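Long-range contacts in Alpha/beta hydrolase (Paenibacillus sp. VTT E-133280, PDB 6TJ2), which probably hydrolyses ester substrates such as methyl salicylate outside the cell, in the manner of tobacco salicylic acid binding protein 2: residues V122-S127 and L214-F219; K135-F140 and L222-S227; A142-D147 and P246-H251; S150-F155 and P209-L214; Y102-D107 and Q128-R133. All blocks are in the same frame, centred on the assembly; numbering follows the deposited sequence.

Interaction 1 of 5, residues V122-S127 and L214-F219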
# COMPACT_ATOMS: atom_id res chain seq x y z
N VAL A 122 16.47 -19.27 4.61
CA VAL A 122 17.60 -19.66 5.46
C VAL A 122 17.28 -19.40 6.92
O VAL A 122 17.58 -20.26 7.77
CB VAL A 122 18.87 -18.93 5.00
CG1 VAL A 122 20.03 -19.34 5.91
CG2 VAL A 122 19.19 -19.24 3.54
N ILE A 123 16.65 -18.28 7.27
CA ILE A 123 16.28 -18.09 8.68
C ILE A 123 15.25 -19.14 9.10
O ILE A 123 15.26 -19.59 10.28
CB ILE A 123 15.89 -16.67 9.07
CG1 ILE A 123 14.53 -16.25 8.51
CG2 ILE A 123 17.02 -15.73 8.67
CD1 ILE A 123 14.23 -14.78 8.67
N GLN A 124 14.35 -19.57 8.18
CA GLN A 124 13.41 -20.66 8.54
C GLN A 124 14.17 -21.93 8.89
O GLN A 124 13.89 -22.55 9.93
CB GLN A 124 12.43 -20.90 7.40
CG GLN A 124 11.41 -19.79 7.18
CD GLN A 124 10.63 -20.06 5.91
OE1 GLN A 124 11.24 -20.29 4.84
NE2 GLN A 124 9.30 -20.10 6.01
N THR A 125 15.06 -22.37 8.02
CA THR A 125 15.72 -23.66 8.20
C THR A 125 16.73 -23.59 9.34
O THR A 125 16.84 -24.57 10.12
CB THR A 125 16.32 -24.15 6.90
OG1 THR A 125 17.24 -23.19 6.41
CG2 THR A 125 15.28 -24.50 5.87
N VAL A 126 17.34 -22.44 9.56
CA VAL A 126 18.24 -22.27 10.71
C VAL A 126 17.47 -22.34 12.03
O VAL A 126 17.89 -23.03 12.97
CB VAL A 126 19.06 -20.98 10.59
CG1 VAL A 126 19.79 -20.60 11.87
CG2 VAL A 126 20.06 -21.11 9.43
N SER A 127 16.32 -21.66 12.09
CA SER A 127 15.53 -21.62 13.33
C SER A 127 15.07 -23.01 13.71
O SER A 127 14.90 -23.22 14.93
CB SER A 127 14.41 -20.65 13.21
OG SER A 127 13.42 -21.18 12.37
N LEU A 214 11.39 -27.24 0.52
CA LEU A 214 11.86 -27.21 1.91
C LEU A 214 10.89 -27.88 2.86
O LEU A 214 9.69 -27.62 2.80
CB LEU A 214 12.10 -25.74 2.27
CG LEU A 214 13.07 -25.01 1.36
CD1 LEU A 214 13.14 -23.56 1.76
CD2 LEU A 214 14.46 -25.62 1.42
N ASP A 215 11.43 -28.68 3.76
CA ASP A 215 10.67 -29.25 4.88
C ASP A 215 10.68 -28.24 6.02
O ASP A 215 11.73 -28.01 6.67
CB ASP A 215 11.27 -30.58 5.33
CG ASP A 215 10.47 -31.26 6.41
OD1 ASP A 215 9.66 -30.57 7.16
OD2 ASP A 215 10.63 -32.53 6.51
N LEU A 216 9.52 -27.61 6.24
CA LEU A 216 9.39 -26.47 7.18
C LEU A 216 8.31 -26.71 8.23
O LEU A 216 7.90 -25.79 8.89
CB LEU A 216 9.11 -25.20 6.38
CG LEU A 216 10.15 -24.79 5.38
CD1 LEU A 216 9.65 -23.64 4.55
CD2 LEU A 216 11.43 -24.40 6.10
N LYS A 217 7.97 -27.99 8.47
CA LYS A 217 7.00 -28.33 9.52
C LYS A 217 7.48 -27.82 10.88
O LYS A 217 6.65 -27.27 11.65
CB LYS A 217 6.83 -29.84 9.58
CG LYS A 217 6.20 -30.43 8.33
CD LYS A 217 5.85 -31.89 8.54
CE LYS A 217 4.91 -32.37 7.46
NZ LYS A 217 5.55 -32.34 6.13
N LYS A 218 8.78 -28.00 11.19
CA LYS A 218 9.29 -27.56 12.49
C LYS A 218 9.13 -26.04 12.59
O LYS A 218 8.68 -25.54 13.61
CB LYS A 218 10.69 -28.09 12.77
CG LYS A 218 11.25 -27.56 14.08
CD LYS A 218 12.37 -28.41 14.67
CE LYS A 218 12.70 -28.02 16.10
NZ LYS A 218 11.54 -28.22 16.99
N PHE A 219 9.57 -25.30 11.56
CA PHE A 219 9.47 -23.83 11.59
C PHE A 219 8.05 -23.37 11.91
O PHE A 219 7.87 -22.47 12.75
CB PHE A 219 9.92 -23.23 10.26
CG PHE A 219 9.66 -21.75 10.19
CD1 PHE A 219 10.49 -20.87 10.86
CD2 PHE A 219 8.54 -21.23 9.57
CE1 PHE A 219 10.19 -19.53 10.89
CE2 PHE A 219 8.26 -19.87 9.59
CZ PHE A 219 9.10 -19.01 10.24
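Gln124 and Phe219 bring the backbones nearest, with their CA atoms 5.9 Å apart, where one flank of helix 119-129 meets the loop 214-216 and the first turn of helix 217-221. The centre of the contact is a CH-pi interaction. Gln124 CG sits 3.7 Å from the centroid of the Phe219 ring, almost exactly on the ring normal. CG of Gln124 is anti to its own carbonyl carbon (chi1 -70°), and the chain runs on extended. The amide plane stands 74° from the ring plane, and NE2 of Gln124 lies 3.7 Å from Phe219 CE2. This amide is buried, and its NE2 donates to the carbonyl of Pro145. The helix is the one that follows the GxSxG sequence, the probable nucleophile elbow of the alpha/beta-hydrolase fold. At the edge of the same ring, in its plane, Ser127 OG comes to 3.3 Å from Phe219 CD1. That hydroxyl donates its proton to the carbonyl of Gln124, one turn back in the helix. Leu216 packs against both Gln124 and Thr125. Its CD1 lies 3.7 Å from Gln124 OE1, and the two side chains cross at about a right angle. Leu216 CD2 meets Thr125 CG2 at 3.9 Å.

Interaction 2 of 5, residues K135-F140 and L222-S227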
# COMPACT_ATOMS: atom_id res chain seq x y z
N LYS A 135 15.69 -15.03 19.89
CA LYS A 135 14.72 -14.13 20.56
C LYS A 135 13.51 -13.83 19.65
O LYS A 135 12.38 -13.77 20.13
CB LYS A 135 15.45 -12.86 21.00
CG LYS A 135 14.60 -11.78 21.66
CD LYS A 135 15.29 -10.42 21.67
CE LYS A 135 15.81 -9.93 22.99
NZ LYS A 135 14.79 -10.07 24.06
N ARG A 136 13.77 -13.55 18.37
CA ARG A 136 12.75 -13.08 17.41
C ARG A 136 13.32 -13.32 16.02
O ARG A 136 14.54 -13.20 15.83
CB ARG A 136 12.41 -11.61 17.67
CG ARG A 136 11.38 -11.00 16.73
CD ARG A 136 10.88 -9.63 17.17
NE ARG A 136 9.97 -9.69 18.27
CZ ARG A 136 8.62 -9.77 18.15
NH1 ARG A 136 7.90 -9.77 17.01
NH2 ARG A 136 7.93 -9.84 19.28
N ILE A 137 12.44 -13.64 15.09
CA ILE A 137 12.81 -13.88 13.67
C ILE A 137 12.22 -12.76 12.84
O ILE A 137 10.99 -12.49 12.95
CB ILE A 137 12.34 -15.25 13.22
CG1 ILE A 137 12.85 -16.38 14.11
CG2 ILE A 137 12.73 -15.44 11.77
CD1 ILE A 137 12.13 -17.70 13.83
N VAL A 138 13.04 -12.05 12.08
CA VAL A 138 12.60 -10.89 11.29
C VAL A 138 12.79 -11.21 9.82
O VAL A 138 13.93 -11.47 9.40
CB VAL A 138 13.34 -9.60 11.69
CG1 VAL A 138 12.90 -8.44 10.82
CG2 VAL A 138 13.12 -9.30 13.16
N PHE A 139 11.72 -11.17 9.08
CA PHE A 139 11.74 -11.30 7.62
C PHE A 139 11.75 -9.92 7.02
O PHE A 139 10.78 -9.18 7.19
CB PHE A 139 10.51 -12.07 7.14
CG PHE A 139 10.52 -13.52 7.54
CD1 PHE A 139 10.83 -14.50 6.61
CD2 PHE A 139 10.22 -13.92 8.81
CE1 PHE A 139 10.87 -15.83 6.98
CE2 PHE A 139 10.26 -15.25 9.20
CZ PHE A 139 10.63 -16.20 8.28
N PHE A 140 12.79 -9.51 6.36
CA PHE A 140 12.99 -8.18 5.74
C PHE A 140 12.91 -8.33 4.23
O PHE A 140 13.84 -8.84 3.63
CB PHE A 140 14.28 -7.54 6.24
CG PHE A 140 14.77 -6.36 5.45
CD1 PHE A 140 16.13 -6.09 5.33
CD2 PHE A 140 13.88 -5.48 4.84
CE1 PHE A 140 16.57 -5.04 4.54
CE2 PHE A 140 14.32 -4.46 4.03
CZ PHE A 140 15.68 -4.23 3.89
N LEU A 222 7.05 -23.61 15.61
CA LEU A 222 7.84 -22.81 16.58
C LEU A 222 6.99 -21.69 17.17
O LEU A 222 6.19 -21.12 16.43
CB LEU A 222 9.06 -22.18 15.88
CG LEU A 222 10.13 -23.16 15.40
CD1 LEU A 222 11.32 -22.40 14.81
CD2 LEU A 222 10.56 -24.11 16.50
N GLN A 223 7.20 -21.40 18.46
CA GLN A 223 6.45 -20.34 19.18
C GLN A 223 7.23 -19.02 19.20
O GLN A 223 6.81 -18.03 19.85
CB GLN A 223 6.09 -20.91 20.56
CG GLN A 223 5.08 -22.04 20.47
CD GLN A 223 3.83 -21.53 19.80
OE1 GLN A 223 3.53 -21.84 18.65
NE2 GLN A 223 3.12 -20.68 20.51
N ILE A 224 8.27 -18.91 18.41
CA ILE A 224 9.18 -17.75 18.46
C ILE A 224 8.48 -16.56 17.79
O ILE A 224 7.86 -16.76 16.75
CB ILE A 224 10.50 -18.11 17.77
CG1 ILE A 224 11.19 -19.29 18.45
CG2 ILE A 224 11.42 -16.90 17.71
CD1 ILE A 224 12.37 -19.82 17.66
N PRO A 225 8.53 -15.38 18.39
CA PRO A 225 7.89 -14.23 17.78
C PRO A 225 8.52 -13.86 16.43
O PRO A 225 9.72 -14.09 16.20
CB PRO A 225 8.14 -13.08 18.76
CG PRO A 225 8.67 -13.67 20.02
CD PRO A 225 9.12 -15.06 19.68
N LYS A 226 7.68 -13.42 15.51
CA LYS A 226 8.09 -13.03 14.15
C LYS A 226 7.71 -11.60 13.86
O LYS A 226 6.66 -11.11 14.34
CB LYS A 226 7.42 -13.93 13.13
CG LYS A 226 7.83 -15.41 13.24
CD LYS A 226 6.86 -16.38 12.60
CE LYS A 226 5.81 -16.81 13.60
NZ LYS A 226 6.38 -17.93 14.41
N SER A 227 8.50 -10.96 13.02
CA SER A 227 8.21 -9.66 12.41
C SER A 227 8.43 -9.72 10.92
O SER A 227 9.24 -10.56 10.43
CB SER A 227 9.08 -8.57 12.98
OG SER A 227 8.94 -8.50 14.39
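Pro225 CB lies over one face of the Arg136 guanidinium, 3.3 Å from Arg136 NH2 and offset toward the rim. At the edge of the same group are Ser227 OG and the carbonyl of Lys226. Arg136 NH1 donates to Ser227 OG at 3.1 Å, with the hydroxyl tilted 21° from the guanidinium plane. Arg136 starts with CG anti to the backbone N, and a bend at chi3 (-75°) sets NE. The edge of the Phe139 ring, at CD2, faces Ser227 O in plane. Two neighbouring strands of the central parallel sheet carry most of these groups and pair in register, Ile137 with Lys226 and Val138 with Ser227. Three bonds join them: Ile137 N to Pro225 O at 3.0 Å, Ser227 N to Ile137 O at 2.9 Å, and Phe139 N to Ser227 O at 2.9 Å. Ile137 CG1 packs on Ile224 CG2 at 3.9 Å, on the side where Ile137 also touches helix 119-129. Ser227 OG also bonds to Ala282 O of helix 272-283. Arg136 NH1 makes a salt bridge to Asp184 of a neighbouring subunit. The buried guanidinium therefore joins the sheet to another chain, and Asp184 probably offsets part of its charge, which also lies close to Arg256.

Interaction 3 of 5, residues A142-D147 and P246-H251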
# COMPACT_ATOMS: atom_id res chain seq x y z
N ALA A 142 11.57 -10.53 2.50
CA ALA A 142 12.07 -11.90 2.46
C ALA A 142 10.97 -12.87 2.07
O ALA A 142 9.77 -12.66 2.31
CB ALA A 142 12.73 -12.30 3.76
N PHE A 143 11.39 -13.97 1.49
CA PHE A 143 10.49 -15.09 1.18
C PHE A 143 10.24 -15.88 2.45
O PHE A 143 11.14 -16.04 3.31
CB PHE A 143 11.11 -15.97 0.10
CG PHE A 143 11.36 -15.22 -1.17
CD1 PHE A 143 10.27 -14.87 -1.96
CD2 PHE A 143 12.63 -14.79 -1.54
CE1 PHE A 143 10.48 -14.11 -3.12
CE2 PHE A 143 12.81 -14.00 -2.66
CZ PHE A 143 11.76 -13.71 -3.47
N ALA A 144 9.04 -16.42 2.57
CA ALA A 144 8.67 -17.34 3.66
C ALA A 144 7.91 -18.49 3.05
O ALA A 144 6.68 -18.56 3.19
CB ALA A 144 7.87 -16.56 4.69
N PRO A 145 8.58 -19.38 2.31
CA PRO A 145 7.85 -20.51 1.72
C PRO A 145 7.09 -21.26 2.81
O PRO A 145 7.51 -21.36 3.96
CB PRO A 145 8.93 -21.40 1.11
CG PRO A 145 10.07 -20.42 0.90
CD PRO A 145 10.03 -19.41 2.02
N LEU A 146 5.96 -21.84 2.39
CA LEU A 146 5.28 -22.84 3.24
C LEU A 146 6.00 -24.18 3.12
O LEU A 146 6.75 -24.40 2.15
CB LEU A 146 3.82 -22.97 2.76
CG LEU A 146 2.98 -21.69 2.82
CD1 LEU A 146 1.55 -21.92 2.30
CD2 LEU A 146 2.93 -21.15 4.22
N ASP A 147 5.64 -25.10 4.02
CA ASP A 147 6.15 -26.48 3.96
C ASP A 147 5.94 -27.09 2.58
O ASP A 147 4.83 -26.94 2.01
CB ASP A 147 5.50 -27.30 5.07
CG ASP A 147 6.04 -28.72 5.04
OD1 ASP A 147 7.25 -28.93 5.01
OD2 ASP A 147 5.18 -29.65 4.99
N PRO A 246 1.01 -8.05 1.01
CA PRO A 246 0.75 -8.98 2.10
C PRO A 246 0.94 -10.47 1.80
O PRO A 246 0.76 -11.29 2.71
CB PRO A 246 -0.75 -8.76 2.39
CG PRO A 246 -1.31 -8.28 1.08
CD PRO A 246 -0.22 -7.48 0.43
N THR A 247 1.32 -10.88 0.61
CA THR A 247 1.35 -12.32 0.29
C THR A 247 2.42 -13.08 1.07
O THR A 247 2.06 -13.99 1.87
CB THR A 247 1.42 -12.61 -1.20
OG1 THR A 247 0.22 -12.10 -1.79
CG2 THR A 247 1.53 -14.11 -1.47
N GLN A 248 3.69 -12.77 0.92
CA GLN A 248 4.73 -13.56 1.65
C GLN A 248 4.55 -13.36 3.16
O GLN A 248 4.61 -14.39 3.92
CB GLN A 248 6.14 -13.21 1.22
CG GLN A 248 6.49 -13.68 -0.19
CD GLN A 248 6.45 -15.18 -0.34
OE1 GLN A 248 5.67 -15.78 -1.12
NE2 GLN A 248 7.23 -15.87 0.43
N SER A 249 4.31 -12.15 3.62
CA SER A 249 4.21 -11.90 5.07
C SER A 249 3.07 -12.71 5.64
O SER A 249 3.18 -13.20 6.76
CB SER A 249 4.09 -10.43 5.38
OG SER A 249 2.88 -9.93 4.83
N SER A 250 1.96 -12.88 4.92
CA SER A 250 0.80 -13.62 5.47
C SER A 250 1.17 -15.06 5.77
O SER A 250 0.46 -15.71 6.61
CB SER A 250 -0.38 -13.56 4.54
OG SER A 250 -0.15 -14.35 3.38
N HIS A 251 2.19 -15.65 5.16
CA HIS A 251 2.58 -17.04 5.45
C HIS A 251 3.03 -17.17 6.89
O HIS A 251 2.99 -18.32 7.42
CB HIS A 251 3.72 -17.49 4.54
CG HIS A 251 3.39 -17.56 3.10
ND1 HIS A 251 4.31 -17.92 2.18
CD2 HIS A 251 2.21 -17.38 2.44
CE1 HIS A 251 3.71 -17.95 0.97
NE2 HIS A 251 2.41 -17.60 1.12
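Gln248 reaches the loop 142-147 first, from the middle of helix 244-250. Its CB lies 3.8 Å from Ala142 O, and a bend at chi2 sets CD beside Phe143 and the backbone of Ala144. Ala144 CB comes 4.0 Å from Gln248 O. The loop follows strand 134-139 of the alpha/beta-hydrolase core, and Phe143 touches the residues of the probable catalytic triad and nucleophile elbow. His251, where the helix gives way to loop, makes a hydrogen bond to the loop 142-147. ND1 of His251 donates to Ala144 O at 2.7 Å, and the N-H...O angle is 160°. The acceptor is in the imidazole plane, but the donor is tilted 34° from the plane of the carbonyl. Leu146 covers one face of this ring. Its CG stands 4.1 Å from the His251 ring centroid, 11° off the normal, and its CD2 is 3.8 Å from His251 CB. The two side chains cross at about a right angle, and Tyr220 of helix 217-221 touches both.

Interaction 4 of 5, residues S150-F155 and P209-L214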
# COMPACT_ATOMS: atom_id res chain seq x y z
N SER A 150 9.42 -24.39 -2.57
CA SER A 150 10.73 -23.74 -2.81
C SER A 150 10.60 -22.23 -2.79
O SER A 150 9.48 -21.65 -2.88
CB SER A 150 11.32 -24.18 -4.13
OG SER A 150 10.55 -23.66 -5.20
N VAL A 151 11.75 -21.56 -2.81
CA VAL A 151 11.78 -20.10 -3.02
C VAL A 151 11.27 -19.75 -4.42
O VAL A 151 10.41 -18.85 -4.57
CB VAL A 151 13.18 -19.55 -2.73
CG1 VAL A 151 13.29 -18.11 -3.18
CG2 VAL A 151 13.50 -19.70 -1.27
N ALA A 152 11.69 -20.49 -5.43
CA ALA A 152 11.27 -20.23 -6.82
C ALA A 152 9.74 -20.40 -6.96
O ALA A 152 9.15 -19.57 -7.72
CB ALA A 152 12.02 -21.18 -7.75
N ASP A 153 9.16 -21.30 -6.19
CA ASP A 153 7.70 -21.55 -6.20
C ASP A 153 6.94 -20.26 -5.86
O ASP A 153 5.73 -20.19 -6.12
CB ASP A 153 7.28 -22.66 -5.25
CG ASP A 153 7.57 -24.11 -5.69
OD1 ASP A 153 7.75 -24.29 -6.93
OD2 ASP A 153 7.57 -24.96 -4.80
N GLN A 154 7.53 -19.30 -5.15
CA GLN A 154 6.80 -18.10 -4.71
C GLN A 154 6.57 -17.14 -5.84
O GLN A 154 5.73 -16.25 -5.70
CB GLN A 154 7.61 -17.37 -3.63
CG GLN A 154 7.99 -18.22 -2.42
CD GLN A 154 6.89 -19.09 -1.90
OE1 GLN A 154 5.78 -18.58 -1.61
NE2 GLN A 154 7.13 -20.39 -1.83
N PHE A 155 7.28 -17.29 -6.96
CA PHE A 155 7.22 -16.26 -8.03
C PHE A 155 6.01 -16.47 -8.95
O PHE A 155 5.53 -17.59 -9.13
CB PHE A 155 8.50 -16.28 -8.86
CG PHE A 155 9.64 -15.57 -8.17
CD1 PHE A 155 9.96 -14.27 -8.49
CD2 PHE A 155 10.34 -16.23 -7.17
CE1 PHE A 155 10.98 -13.61 -7.82
CE2 PHE A 155 11.39 -15.58 -6.54
CZ PHE A 155 11.71 -14.28 -6.89
N PRO A 209 19.62 -24.14 -4.44
CA PRO A 209 18.84 -23.83 -3.25
C PRO A 209 17.56 -23.05 -3.56
O PRO A 209 16.68 -23.04 -2.68
CB PRO A 209 19.81 -23.00 -2.39
CG PRO A 209 21.17 -23.45 -2.85
CD PRO A 209 21.00 -23.65 -4.35
N LEU A 210 17.50 -22.38 -4.67
CA LEU A 210 16.29 -21.60 -5.03
C LEU A 210 15.16 -22.54 -5.44
O LEU A 210 13.99 -22.16 -5.33
CB LEU A 210 16.62 -20.62 -6.14
CG LEU A 210 17.33 -19.34 -5.73
CD1 LEU A 210 18.64 -19.60 -5.00
CD2 LEU A 210 17.60 -18.50 -6.99
N PHE A 211 15.46 -23.73 -5.93
CA PHE A 211 14.46 -24.64 -6.51
C PHE A 211 14.19 -25.83 -5.60
O PHE A 211 13.22 -26.59 -5.87
CB PHE A 211 14.90 -25.12 -7.88
CG PHE A 211 14.92 -24.02 -8.90
CD1 PHE A 211 13.76 -23.73 -9.61
CD2 PHE A 211 16.05 -23.27 -9.14
CE1 PHE A 211 13.74 -22.70 -10.53
CE2 PHE A 211 16.02 -22.26 -10.08
CZ PHE A 211 14.87 -21.94 -10.75
N GLU A 212 14.93 -26.04 -4.52
CA GLU A 212 14.69 -27.18 -3.60
C GLU A 212 13.43 -26.95 -2.79
O GLU A 212 13.17 -25.86 -2.22
CB GLU A 212 15.89 -27.38 -2.67
CG GLU A 212 17.12 -27.91 -3.34
CD GLU A 212 18.25 -28.05 -2.35
OE1 GLU A 212 18.94 -27.07 -2.09
OE2 GLU A 212 18.44 -29.20 -1.86
N LYS A 213 12.61 -28.00 -2.69
CA LYS A 213 11.44 -28.03 -1.78
C LYS A 213 11.90 -28.09 -0.35
O LYS A 213 12.80 -28.90 -0.06
CB LYS A 213 10.58 -29.26 -2.07
CG LYS A 213 10.09 -29.32 -3.48
CD LYS A 213 9.50 -28.08 -4.08
CE LYS A 213 8.55 -28.51 -5.19
NZ LYS A 213 8.20 -27.39 -6.14
N LEU A 214 11.39 -27.24 0.52
CA LEU A 214 11.86 -27.21 1.91
C LEU A 214 10.89 -27.88 2.86
O LEU A 214 9.69 -27.62 2.80
CB LEU A 214 12.10 -25.74 2.27
CG LEU A 214 13.07 -25.01 1.36
CD1 LEU A 214 13.14 -23.56 1.76
CD2 LEU A 214 14.46 -25.62 1.42
O HOH W 1 10.85 -25.60 -7.01
O HOH W 2 13.99 -23.20 -2.00
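An ST motif begins the short turn 150-155: Ser150 OG accepts from Asp153 N at 2.9 Å. This turn meets the end of helix 208-211, probably at the base of the cap inserted after strand 134-139. Ala152 N donates to Leu210 O at 2.8 Å, and Ala152 CB rests 3.6 Å from Phe211 CE1. Ser150 CB is pressed to 3.1 Å from Glu212 O. Asp153 OD2 has two donors. Lys213 NZ meets it at 2.8 Å on the syn lone pair, in a salt bridge. Ser150 N approaches it at 3.0 Å from above the carboxylate plane. The lysine bends at chi2 (-47°), then runs extended to the carboxylate. Water completes the joint. One molecule binds Ser150 OG and donates to Phe211 O. A second accepts from Val151 N and donates to Pro209 O and Glu212 O. Phe211 and Ala152 pack on helix 157-170, where Arg167 makes a cation-pi contact with Phe211. Val151 and Leu214 touch Ser121 of helix 119-129, and Pro209 lies against helix 92-105.

Interaction 5 of 5, residues Y102-D107 and Q128-R133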
# COMPACT_ATOMS: atom_id res chain seq x y z
N TYR A 102 28.17 -21.39 12.29
CA TYR A 102 28.69 -20.05 12.69
C TYR A 102 28.08 -19.67 14.03
O TYR A 102 28.81 -19.21 14.97
CB TYR A 102 28.33 -19.05 11.57
CG TYR A 102 28.63 -17.62 11.88
CD1 TYR A 102 29.78 -17.02 11.39
CD2 TYR A 102 27.70 -16.84 12.56
CE1 TYR A 102 30.05 -15.69 11.66
CE2 TYR A 102 27.96 -15.51 12.82
CZ TYR A 102 29.12 -14.92 12.35
OH TYR A 102 29.38 -13.58 12.56
N ILE A 103 26.78 -19.85 14.20
CA ILE A 103 26.05 -19.53 15.45
C ILE A 103 26.60 -20.39 16.59
O ILE A 103 26.89 -19.83 17.67
CB ILE A 103 24.54 -19.74 15.26
CG1 ILE A 103 23.96 -18.65 14.36
CG2 ILE A 103 23.78 -19.81 16.57
CD1 ILE A 103 22.65 -18.98 13.71
N LYS A 104 26.87 -21.66 16.37
CA LYS A 104 27.31 -22.56 17.47
C LYS A 104 28.74 -22.21 17.81
O LYS A 104 29.09 -22.18 19.00
CB LYS A 104 27.19 -24.02 17.05
CG LYS A 104 25.76 -24.47 17.00
CD LYS A 104 25.68 -25.86 16.48
CE LYS A 104 24.31 -26.43 16.64
NZ LYS A 104 24.34 -27.81 16.10
N GLN A 105 29.56 -21.90 16.84
CA GLN A 105 31.01 -21.69 17.10
C GLN A 105 31.19 -20.41 17.90
O GLN A 105 32.07 -20.39 18.78
CB GLN A 105 31.81 -21.62 15.80
CG GLN A 105 32.04 -23.00 15.19
CD GLN A 105 32.42 -23.02 13.72
OE1 GLN A 105 32.73 -21.99 13.12
NE2 GLN A 105 32.38 -24.19 13.11
N LYS A 106 30.38 -19.39 17.65
CA LYS A 106 30.43 -18.14 18.45
C LYS A 106 29.53 -18.25 19.66
O LYS A 106 29.46 -17.25 20.43
CB LYS A 106 30.11 -16.96 17.55
CG LYS A 106 31.14 -16.66 16.48
CD LYS A 106 30.81 -15.41 15.75
CE LYS A 106 31.76 -14.99 14.65
NZ LYS A 106 33.07 -14.61 15.21
N ASP A 107 28.83 -19.36 19.90
CA ASP A 107 27.87 -19.59 20.98
C ASP A 107 26.89 -18.41 21.07
O ASP A 107 26.53 -17.95 22.17
CB ASP A 107 28.56 -19.93 22.32
CG ASP A 107 27.58 -20.49 23.33
OD1 ASP A 107 26.63 -21.16 22.96
OD2 ASP A 107 27.66 -20.14 24.53
N GLN A 128 14.93 -23.94 12.76
CA GLN A 128 14.53 -25.35 13.08
C GLN A 128 15.57 -26.06 13.92
O GLN A 128 15.22 -27.04 14.63
CB GLN A 128 14.30 -26.13 11.77
CG GLN A 128 13.11 -25.57 11.07
CD GLN A 128 12.65 -26.36 9.88
OE1 GLN A 128 13.45 -26.90 9.09
NE2 GLN A 128 11.40 -26.26 9.64
N GLN A 129 16.83 -25.69 13.77
CA GLN A 129 17.96 -26.39 14.39
C GLN A 129 18.42 -25.72 15.67
O GLN A 129 18.97 -26.44 16.51
CB GLN A 129 19.10 -26.45 13.37
CG GLN A 129 18.75 -27.34 12.20
CD GLN A 129 19.95 -27.65 11.37
OE1 GLN A 129 21.07 -27.86 11.88
NE2 GLN A 129 19.69 -27.70 10.07
N VAL A 130 18.22 -24.40 15.84
CA VAL A 130 18.69 -23.67 17.05
C VAL A 130 17.58 -22.83 17.63
O VAL A 130 17.78 -21.68 18.01
CB VAL A 130 19.95 -22.84 16.75
CG1 VAL A 130 21.13 -23.75 16.44
CG2 VAL A 130 19.79 -21.81 15.65
N PRO A 131 16.36 -23.39 17.82
CA PRO A 131 15.25 -22.55 18.25
C PRO A 131 15.42 -21.87 19.60
O PRO A 131 14.95 -20.77 19.84
CB PRO A 131 14.08 -23.54 18.34
CG PRO A 131 14.72 -24.91 18.44
CD PRO A 131 15.95 -24.78 17.56
N ASP A 132 16.12 -22.54 20.49
CA ASP A 132 16.28 -22.05 21.87
C ASP A 132 17.27 -20.89 21.87
O ASP A 132 17.38 -20.24 22.92
CB ASP A 132 16.70 -23.17 22.84
CG ASP A 132 15.59 -24.21 23.09
OD1 ASP A 132 14.39 -23.92 22.77
OD2 ASP A 132 15.92 -25.33 23.58
N ARG A 133 17.97 -20.59 20.77
CA ARG A 133 18.97 -19.49 20.70
C ARG A 133 18.33 -18.17 20.22
O ARG A 133 19.00 -17.15 20.28
CB ARG A 133 20.15 -19.84 19.81
CG ARG A 133 21.01 -20.96 20.35
CD ARG A 133 22.18 -21.17 19.42
NE ARG A 133 22.98 -22.29 19.92
CZ ARG A 133 24.05 -22.17 20.67
NH1 ARG A 133 24.52 -20.99 21.03
NH2 ARG A 133 24.63 -23.28 21.10
O HOH W 3 27.76 -23.38 21.03
O HOH W 4 21.34 -27.89 16.74
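Asp107 OD1 is gripped by Arg133 and by a water. Arg133 NH1 donates to it at 2.9 Å, with an N-H...O angle of 165°, and this is the main bond of a salt bridge. Arg133 NH2 adds a weak bond to the same oxygen at 3.5 Å. The carboxylate and guanidinium planes stand 78° apart. NH1 meets OD1 on the anti side, 34° out of the carboxylate plane, while the oxygen lies in the guanidinium plane. The water donates to Lys104 O at 2.7 Å and, at 3.2 Å, to Asp107 OD1, and holds Arg133 NH2 weakly. Asp107 follows helix 92-105 and closes its end in a Schellman motif, with positive phi. Arg133 comes from the 3-10 turn 131-133, just before strand 134-139, and its chain is extended from CG to NE. On the way, Arg133 CD passes 3.5 Å from Ile103 CG2, the two side chains sliding past each other in opposite directions. Lys104 CE lies 4.2 Å from Val130 CG1. A second water bridges Lys104 NZ to Gln129 O at the end of helix 119-129. Arg133 NH1 also bonds to Leu108 O. The contact thus joins the end of helix 92-105 to the turn after helix 119-129 by a charged pair beside a small apolar patch. Lys104 NZ is 6.8 Å from Arg133 NH2, and Asp107 probably offsets part of that like-charge repulsion.

From the N terminus, interaction 5 closes first, a short loop that takes in strand 111-117 and most of helix 119-129. It is finished before interactions 2, 3 and 4 open. Interaction 1 opens within it and so crosses it. Interaction 1 also crosses interactions 2 and 3, which cross each other. Interaction 4 is the innermost: it opens and closes within the spans of interactions 1, 2 and 3, and shares Leu214 with interaction 1. Interactions 5 and 1 tie helix 119-129 to helix 92-105 and to the segment leading into helix 217-221. Interaction 2 joins two strands of the central sheet. Interactions 3 and 4 anchor the long connection after strand 134-139 to helices 244-250 and 208-211.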